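Local coordinates for protein aminotransferase, class IV (Brucella abortus, PDB 4TVI) that probably catalyses the pyridoxal-phosphate-dependent transfer of the amino group between valine, leucine or isoleucine and 2-oxoglutarate, at residues A[130-134]-A[135-139]; A[293-297]-A[298-302]; A[304-307]-A[308-311]. One frame throughout, in Å; residues are numbered along the deposited sequence. Where two conformers were deposited one is given.

Contact 1 (A[130-134]-A[135-139])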
loop_
_atom_site.group_PDB
_atom_site.type_symbol
_atom_site.label_atom_id
_atom_site.label_comp_id
_atom_site.label_asym_id
_atom_site.label_seq_id
_atom_site.Cartn_x
_atom_site.Cartn_y
_atom_site.Cartn_z
ATOM N N GLU A 130 -5.736 13.644 6.283
ATOM C CA GLU A 130 -6.856 14.034 5.427
ATOM C C GLU A 130 -6.529 13.875 3.949
ATOM O O GLU A 130 -5.360 13.887 3.556
ATOM C CB GLU A 130 -7.256 15.488 5.680
ATOM C CG GLU A 130 -7.399 15.884 7.133
ATOM C CD GLU A 130 -7.665 17.368 7.283
ATOM O OE1 GLU A 130 -8.613 17.872 6.640
ATOM O OE2 GLU A 130 -6.915 18.035 8.025
ATOM N N GLY A 131 -7.568 13.747 3.133
ATOM C CA GLY A 131 -7.404 13.752 1.693
ATOM C C GLY A 131 -7.822 15.123 1.204
ATOM O O GLY A 131 -8.470 15.872 1.943
ATOM N N ASP A 132 -7.441 15.473 -0.020
ATOM C CA ASP A 132 -7.886 16.731 -0.605
ATOM C C ASP A 132 -9.267 16.550 -1.223
ATOM O O ASP A 132 -9.994 15.625 -0.864
ATOM C CB ASP A 132 -6.880 17.247 -1.640
ATOM C CG ASP A 132 -6.685 16.299 -2.813
ATOM O OD1 ASP A 132 -7.508 15.378 -3.015
ATOM O OD2 ASP A 132 -5.689 16.483 -3.543
ATOM N N ALA A 133 -9.612 17.417 -2.170
ATOM C CA ALA A 133 -10.926 17.382 -2.813
ATOM C C ALA A 133 -11.221 16.036 -3.478
ATOM O O ALA A 133 -12.383 15.658 -3.641
ATOM C CB ALA A 133 -11.039 18.503 -3.833
ATOM N N SER A 134 -10.167 15.325 -3.867
ATOM C CA SER A 134 -10.304 14.044 -4.559
ATOM C C SER A 134 -10.526 12.877 -3.602
ATOM O O SER A 134 -10.731 11.742 -4.038
ATOM C CB SER A 134 -9.058 13.763 -5.396
ATOM O OG SER A 134 -7.950 13.482 -4.551
ATOM N N THR A 135 -10.439 13.164 -2.305
ATOM C CA THR A 135 -10.506 12.162 -1.238
ATOM C C THR A 135 -9.312 11.194 -1.254
ATOM O O THR A 135 -8.660 10.998 -0.230
ATOM C CB THR A 135 -11.810 11.336 -1.297
ATOM O OG1 THR A 135 -12.938 12.216 -1.391
ATOM C CG2 THR A 135 -11.942 10.459 -0.061
ATOM N N VAL A 136 -9.022 10.599 -2.409
ATOM C CA VAL A 136 -7.949 9.615 -2.507
ATOM C C VAL A 136 -6.559 10.230 -2.323
ATOM O O VAL A 136 -5.719 9.667 -1.622
ATOM C CB VAL A 136 -8.011 8.865 -3.854
ATOM C CG1 VAL A 136 -6.740 8.069 -4.106
ATOM C CG2 VAL A 136 -9.240 7.969 -3.898
ATOM N N ALA A 137 -6.312 11.373 -2.955
ATOM C CA ALA A 137 -5.013 12.037 -2.842
ATOM C C ALA A 137 -4.850 12.722 -1.485
ATOM O O ALA A 137 -5.760 13.407 -1.014
ATOM C CB ALA A 137 -4.830 13.040 -3.964
ATOM N N PRO A 138 -3.682 12.538 -0.852
ATOM C CA PRO A 138 -3.413 13.109 0.473
ATOM C C PRO A 138 -3.353 14.636 0.480
ATOM O O PRO A 138 -2.837 15.243 -0.457
ATOM C CB PRO A 138 -2.041 12.522 0.834
ATOM C CG PRO A 138 -1.405 12.218 -0.469
ATOM C CD PRO A 138 -2.530 11.783 -1.371
ATOM N N LEU A 139 -3.894 15.246 1.528
ATOM C CA LEU A 139 -3.699 16.669 1.758
ATOM C C LEU A 139 -2.380 16.832 2.517
ATOM O O LEU A 139 -2.301 16.484 3.697
ATOM C CB LEU A 139 -4.873 17.265 2.544
ATOM C CG LEU A 139 -4.841 18.762 2.846
ATOM C CD1 LEU A 139 -4.855 19.567 1.562
ATOM C CD2 LEU A 139 -6.020 19.145 3.727
HETATM O O HOH W 1 -13.705 13.322 -3.724
#
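Asp132 O and Ser134 OG accept the backbone N-H groups of Thr135 and Ala137 in a tight surface loop. At the mouth of the loop Gly131 and Pro138 face each other as a non-hydrogen-bonded antiparallel pair, a position that suits a proline, which has no N-H to give. The bonds on its two flanks are Leu139 N to Glu130 O (2.8 Å) and Asp132 N to Ala137 O (2.8 Å); the second runs nearly head-on into its carbonyl, at a C=O...N angle of 167°. Beyond them the chain reverses through two overlapping turns. A type I turn from Asp132 to Thr135 is closed by Thr135 N on Asp132 O (2.9 Å), and a gamma turn centred on Thr135 brings Val136 N within 2.6 Å of Ser134 O. The carboxylate of Asp132 is folded back over the turn, with chi1 of 61° placing CG between the backbone N and the carbonyl carbon. Its OD1 takes Ser134 N at 2.8 Å, an Asx turn in which the donor lies above the carboxylate plane, and also a very short bond from Ser134 OG. That hydroxyl passes the chain of bonds onward, for its oxygen accepts Ala137 N at 3.1 Å. Ala137 CB is drawn to 3.2 Å from Ser134 OG, a tight approach that accompanies this bond, and lies near the Asp132 carboxylate. A water donates to Ala133 O and joins Thr135 OG1. The loop links the adjacent antiparallel strands 120-128 and 143-151. Ser142 OG bonds both Glu130 N and Leu139 O, Gln56 NE2 holds Val136 O, and Leu192 and Ala189 on helix 185-198 of the second subunit pack against Ser134, Val136 and Pro138.

Contact 2 (A[293-297]-A[298-302])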
loop_
_atom_site.group_PDB
_atom_site.type_symbol
_atom_site.label_atom_id
_atom_site.label_comp_id
_atom_site.label_asym_id
_atom_site.label_seq_id
_atom_site.Cartn_x
_atom_site.Cartn_y
_atom_site.Cartn_z
ATOM N N LEU A 293 24.291 -23.534 1.808
ATOM C CA LEU A 293 25.480 -22.687 1.773
ATOM C C LEU A 293 26.001 -22.397 3.167
ATOM O O LEU A 293 25.228 -22.124 4.086
ATOM C CB LEU A 293 25.179 -21.368 1.060
ATOM C CG LEU A 293 24.754 -21.469 -0.403
ATOM C CD1 LEU A 293 24.307 -20.114 -0.900
ATOM C CD2 LEU A 293 25.888 -22.019 -1.253
ATOM N N ASP A 294 27.320 -22.435 3.311
ATOM C CA ASP A 294 27.946 -22.120 4.580
ATOM C C ASP A 294 27.846 -20.643 4.881
ATOM O O ASP A 294 27.754 -19.816 3.972
ATOM C CB ASP A 294 29.420 -22.531 4.582
ATOM C CG ASP A 294 29.610 -24.029 4.536
ATOM O OD1 ASP A 294 28.640 -24.760 4.828
ATOM O OD2 ASP A 294 30.732 -24.473 4.215
ATOM N N TYR A 295 27.869 -20.326 6.169
ATOM C CA TYR A 295 28.128 -18.974 6.635
ATOM C C TYR A 295 29.573 -18.649 6.269
ATOM O O TYR A 295 30.515 -19.075 6.941
ATOM C CB TYR A 295 27.842 -18.892 8.139
ATOM C CG TYR A 295 27.873 -17.518 8.763
ATOM C CD1 TYR A 295 28.044 -16.377 7.992
ATOM C CD2 TYR A 295 27.639 -17.359 10.129
ATOM C CE1 TYR A 295 28.060 -15.118 8.577
ATOM C CE2 TYR A 295 27.633 -16.106 10.716
ATOM C CZ TYR A 295 27.843 -14.991 9.939
ATOM O OH TYR A 295 27.834 -13.743 10.531
ATOM N N GLY A 296 29.739 -17.904 5.180
ATOM C CA GLY A 296 31.050 -17.721 4.581
ATOM C C GLY A 296 31.967 -16.692 5.216
ATOM O O GLY A 296 31.526 -15.829 5.977
ATOM N N LEU A 297 33.252 -16.786 4.869
ATOM C CA LEU A 297 34.297 -15.917 5.404
ATOM C C LEU A 297 34.138 -14.462 4.974
ATOM O O LEU A 297 34.331 -13.547 5.773
ATOM C CB LEU A 297 35.677 -16.424 4.973
ATOM C CG LEU A 297 36.221 -17.705 5.609
ATOM C CD1 LEU A 297 37.674 -17.926 5.219
ATOM C CD2 LEU A 297 36.103 -17.641 7.118
ATOM N N VAL A 298 33.794 -14.246 3.708
ATOM C CA VAL A 298 33.653 -12.888 3.195
ATOM C C VAL A 298 32.453 -12.194 3.843
ATOM O O VAL A 298 32.511 -11.003 4.159
ATOM C CB VAL A 298 33.514 -12.871 1.657
ATOM C CG1 VAL A 298 33.313 -11.451 1.152
ATOM C CG2 VAL A 298 34.751 -13.485 1.019
ATOM N N THR A 299 31.376 -12.948 4.051
ATOM C CA THR A 299 30.210 -12.437 4.762
ATOM C C THR A 299 30.587 -12.026 6.180
ATOM O O THR A 299 30.229 -10.942 6.644
ATOM C CB THR A 299 29.083 -13.485 4.839
ATOM O OG1 THR A 299 28.680 -13.863 3.515
ATOM C CG2 THR A 299 27.885 -12.919 5.592
ATOM N N LYS A 300 31.333 -12.895 6.854
ATOM C CA LYS A 300 31.785 -12.633 8.216
ATOM C C LYS A 300 32.676 -11.395 8.263
ATOM O O LYS A 300 32.593 -10.596 9.199
ATOM C CB LYS A 300 32.527 -13.851 8.769
ATOM C CG LYS A 300 31.635 -15.064 8.996
ATOM C CD LYS A 300 32.356 -16.191 9.705
ATOM C CE LYS A 300 31.414 -17.360 9.967
ATOM N NZ LYS A 300 32.167 -18.579 10.380
ATOM N N ARG A 301 33.514 -11.229 7.244
ATOM C CA ARG A 301 34.391 -10.064 7.172
ATOM C C ARG A 301 33.567 -8.794 7.008
ATOM O O ARG A 301 33.826 -7.786 7.669
ATOM C CB ARG A 301 35.387 -10.197 6.028
ATOM C CG ARG A 301 36.430 -9.101 6.020
ATOM C CD ARG A 301 37.380 -9.255 4.843
ATOM N NE ARG A 301 38.537 -8.378 4.967
ATOM C CZ ARG A 301 39.478 -8.250 4.038
ATOM N NH1 ARG A 301 39.400 -8.942 2.907
ATOM N NH2 ARG A 301 40.498 -7.427 4.241
ATOM N N ALA A 302 32.578 -8.855 6.119
ATOM C CA ALA A 302 31.665 -7.741 5.892
ATOM C C ALA A 302 31.020 -7.306 7.203
ATOM O O ALA A 302 31.013 -6.123 7.540
ATOM C CB ALA A 302 30.596 -8.128 4.877
HETATM O O HOH W 2 33.201 -19.384 7.281
HETATM O O HOH W 3 27.501 -16.280 4.180
#
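Gly296 occupies the N-cap of helix 297-310, and the first backbone bonds of the helix run from Lys300 N to Gly296 O (3.1 Å) and from Arg301 N to Leu297 O (2.9 Å). Just ahead of the cap, Tyr295 turns its ring back toward the first turn, its CG anti to the backbone N (chi1 -172°). Lys300 then lays its extended aliphatic chain across one face of that ring, the two side chains crossing obliquely. CE sits over the middle of the ring, 3.8 Å from the centroid and 13° off the normal, a CH-pi contact; nearer the rim, Lys300 CG comes to 3.6 Å from Tyr295 CE1. The same CE1 is met at the ring edge, near its plane, by Thr299 CG2 at 3.7 Å, with the two side chains roughly perpendicular. The ammonium group itself lies farther out, so any cation-pi attraction is weak at most; a water that donates to Tyr295 O accepts only a weak bond from NZ. A second water spans the cap, accepting from Gly296 N at 2.9 Å and donating to Thr299 OG1 at 2.8 Å. It thus stands between the two residues that a capping box would join directly. Thr299 OG1 is also hydrogen-bonded to Glu272 OE1, and the other oxygen of that carboxylate, OE2, takes Val298 N. Tyr295 packs on Pro284, and Thr299 on Phe274 and Val282, which fix the helix start to strands 272-277 and 281-288. The lysine seems to contribute hydrocarbon more than charge to the tyrosine, whereas Glu272, lying at the positive end of the helix dipole, is probably favoured in its ionised form.

Contact 3 (A[304-307]-A[308-311])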
loop_
_atom_site.group_PDB
_atom_site.type_symbol
_atom_site.label_atom_id
_atom_site.label_comp_id
_atom_site.label_asym_id
_atom_site.label_seq_id
_atom_site.Cartn_x
_atom_site.Cartn_y
_atom_site.Cartn_z
ATOM N N ALA A 304 32.094 -7.992 10.202
ATOM C CA ALA A 304 33.147 -7.529 11.105
ATOM C C ALA A 304 33.503 -6.078 10.809
ATOM O O ALA A 304 33.657 -5.266 11.722
ATOM C CB ALA A 304 34.382 -8.417 10.990
ATOM N N LEU A 305 33.620 -5.762 9.523
ATOM C CA LEU A 305 33.951 -4.412 9.084
ATOM C C LEU A 305 32.875 -3.416 9.486
ATOM O O LEU A 305 33.177 -2.284 9.858
ATOM C CB LEU A 305 34.144 -4.378 7.567
ATOM C CG LEU A 305 35.402 -5.061 7.033
ATOM C CD1 LEU A 305 35.352 -5.166 5.509
ATOM C CD2 LEU A 305 36.641 -4.307 7.493
ATOM N N TYR A 306 31.616 -3.840 9.416
ATOM C CA TYR A 306 30.522 -2.961 9.793
ATOM C C TYR A 306 30.611 -2.627 11.279
ATOM O O TYR A 306 30.489 -1.467 11.668
ATOM C CB TYR A 306 29.163 -3.587 9.474
ATOM C CG TYR A 306 28.029 -2.610 9.676
ATOM C CD1 TYR A 306 27.450 -2.439 10.929
ATOM C CD2 TYR A 306 27.564 -1.829 8.624
ATOM C CE1 TYR A 306 26.426 -1.533 11.127
ATOM C CE2 TYR A 306 26.535 -0.916 8.813
ATOM C CZ TYR A 306 25.972 -0.774 10.071
ATOM O OH TYR A 306 24.953 0.130 10.275
ATOM N N TRP A 307 30.818 -3.651 12.101
ATOM C CA TRP A 307 30.901 -3.470 13.549
ATOM C C TRP A 307 32.088 -2.596 13.953
ATOM O O TRP A 307 31.973 -1.795 14.881
ATOM C CB TRP A 307 30.984 -4.828 14.246
ATOM C CG TRP A 307 29.706 -5.230 14.909
ATOM C CD1 TRP A 307 29.465 -5.314 16.251
ATOM C CD2 TRP A 307 28.483 -5.584 14.258
ATOM N NE1 TRP A 307 28.170 -5.711 16.475
ATOM C CE2 TRP A 307 27.543 -5.881 15.266
ATOM C CE3 TRP A 307 28.090 -5.685 12.920
ATOM C CZ2 TRP A 307 26.237 -6.272 14.979
ATOM C CZ3 TRP A 307 26.787 -6.072 12.636
ATOM C CH2 TRP A 307 25.878 -6.360 13.661
ATOM N N GLU A 308 33.215 -2.733 13.250
ATOM C CA GLU A 308 34.378 -1.895 13.536
ATOM C C GLU A 308 34.051 -0.435 13.317
ATOM O O GLU A 308 34.293 0.402 14.185
ATOM C CB GLU A 308 35.583 -2.241 12.659
ATOM C CG GLU A 308 36.679 -1.164 12.778
ATOM C CD GLU A 308 37.804 -1.312 11.770
ATOM O OE1 GLU A 308 37.534 -1.756 10.632
ATOM O OE2 GLU A 308 38.960 -0.971 12.103
ATOM N N TRP A 309 33.503 -0.138 12.143
ATOM C CA TRP A 309 33.146 1.230 11.805
ATOM C C TRP A 309 32.087 1.781 12.754
ATOM O O TRP A 309 32.159 2.936 13.175
ATOM C CB TRP A 309 32.651 1.318 10.360
ATOM C CG TRP A 309 31.955 2.602 10.083
ATOM C CD1 TRP A 309 32.534 3.808 9.811
ATOM C CD2 TRP A 309 30.541 2.819 10.059
ATOM N NE1 TRP A 309 31.568 4.764 9.623
ATOM C CE2 TRP A 309 30.335 4.182 9.765
ATOM C CE3 TRP A 309 29.429 1.994 10.259
ATOM C CZ2 TRP A 309 29.059 4.738 9.665
ATOM C CZ3 TRP A 309 28.168 2.548 10.160
ATOM C CH2 TRP A 309 27.992 3.908 9.870
ATOM N N ALA A 310 31.107 0.950 13.091
ATOM C CA ALA A 310 30.022 1.386 13.961
ATOM C C ALA A 310 30.549 1.803 15.328
ATOM O O ALA A 310 30.028 2.738 15.933
ATOM C CB ALA A 310 28.984 0.287 14.108
ATOM N N HIS A 311 31.585 1.113 15.803
ATOM C CA HIS A 311 32.163 1.404 17.111
ATOM C C HIS A 311 33.391 2.305 17.028
ATOM O O HIS A 311 34.028 2.587 18.047
ATOM C CB HIS A 311 32.540 0.104 17.830
ATOM C CG HIS A 311 31.372 -0.636 18.401
ATOM N ND1 HIS A 311 30.693 -0.210 19.523
ATOM C CD2 HIS A 311 30.762 -1.778 18.003
ATOM C CE1 HIS A 311 29.719 -1.060 19.795
ATOM N NE2 HIS A 311 29.737 -2.019 18.885
HETATM O O HOH W 4 35.488 -0.973 9.319
#
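A local contact between successive turns ends the C-terminal helix 297-310, which rests on helix 241-252 and on strand 281-288; Tyr306 and Trp309 lie toward the fold, while Trp307 and His311, at the helix end, meet Glu72. The frame is regular helical bonding, as in Ala310 N to Tyr306 O (2.9 Å), and it continues to His311 N on Trp307 O (3.1 Å). Tyr306 and Trp309 make a T-shaped pair: the six-membered ring of the indole turns its edge to the face of the phenol, the centroids are 5.5 Å apart and the planes stand at 68°. Trp309 CZ3 leads the approach, 4.0 Å from Tyr306 CZ. The three-residue spacing puts both on one flank, and with CG anti to the backbone N in each (chi1 165° in Trp309), the indole edge reaches the phenol face. Ala310 CB comes obliquely to the phenol, 4.3 Å from Tyr306 CE1. Trp307 and His311, four apart, instead extend alongside one another in a common direction, their planes oblique at 47°; their nearest side-chain atoms, Trp307 CD1 and His311 CD2, are 4.2 Å apart. They share a partner, which probably helps to align them: Glu72 receives Trp307 NE1 on OE2 and His311 NE2 on OE1. On the exposed flank, a water donates to Leu305 O and to Glu308 OE1, bridging backbone and side chain. Arg245 touches both Tyr306 and Trp309, while Leu249 packs on Trp309 and Leu250 on Leu305. With aromatic side chains on the covered flank and Glu308 with a water on the exposed one, this is consistent with an amphipathic C-terminal helix, whose end also meets Phe71 and Glu72 next to strand 64-70.

Along the chain the three contacts come in series, the 130-139 loop first and then both ends of the closing helix. Contacts 2 and 3 adjoin in sequence and share helix 297-310, one at its start and the other at its finish, with centres about 15 Å apart. Contact 1 lies on the opposite side of the chain's centre, about 49 Å from contact 2 and 45 Å from contact 3 between centres. It connects two neighbouring strands of the five-stranded antiparallel sheet. Contact 2 packs on strands 272-277 and 281-288 of the mixed sheet, contact 3 on strand 281-288 and helix 241-252. Of the three, contact 1 alone touches the second subunit; contacts 2 and 3 hold the C-terminal helix within its own chain.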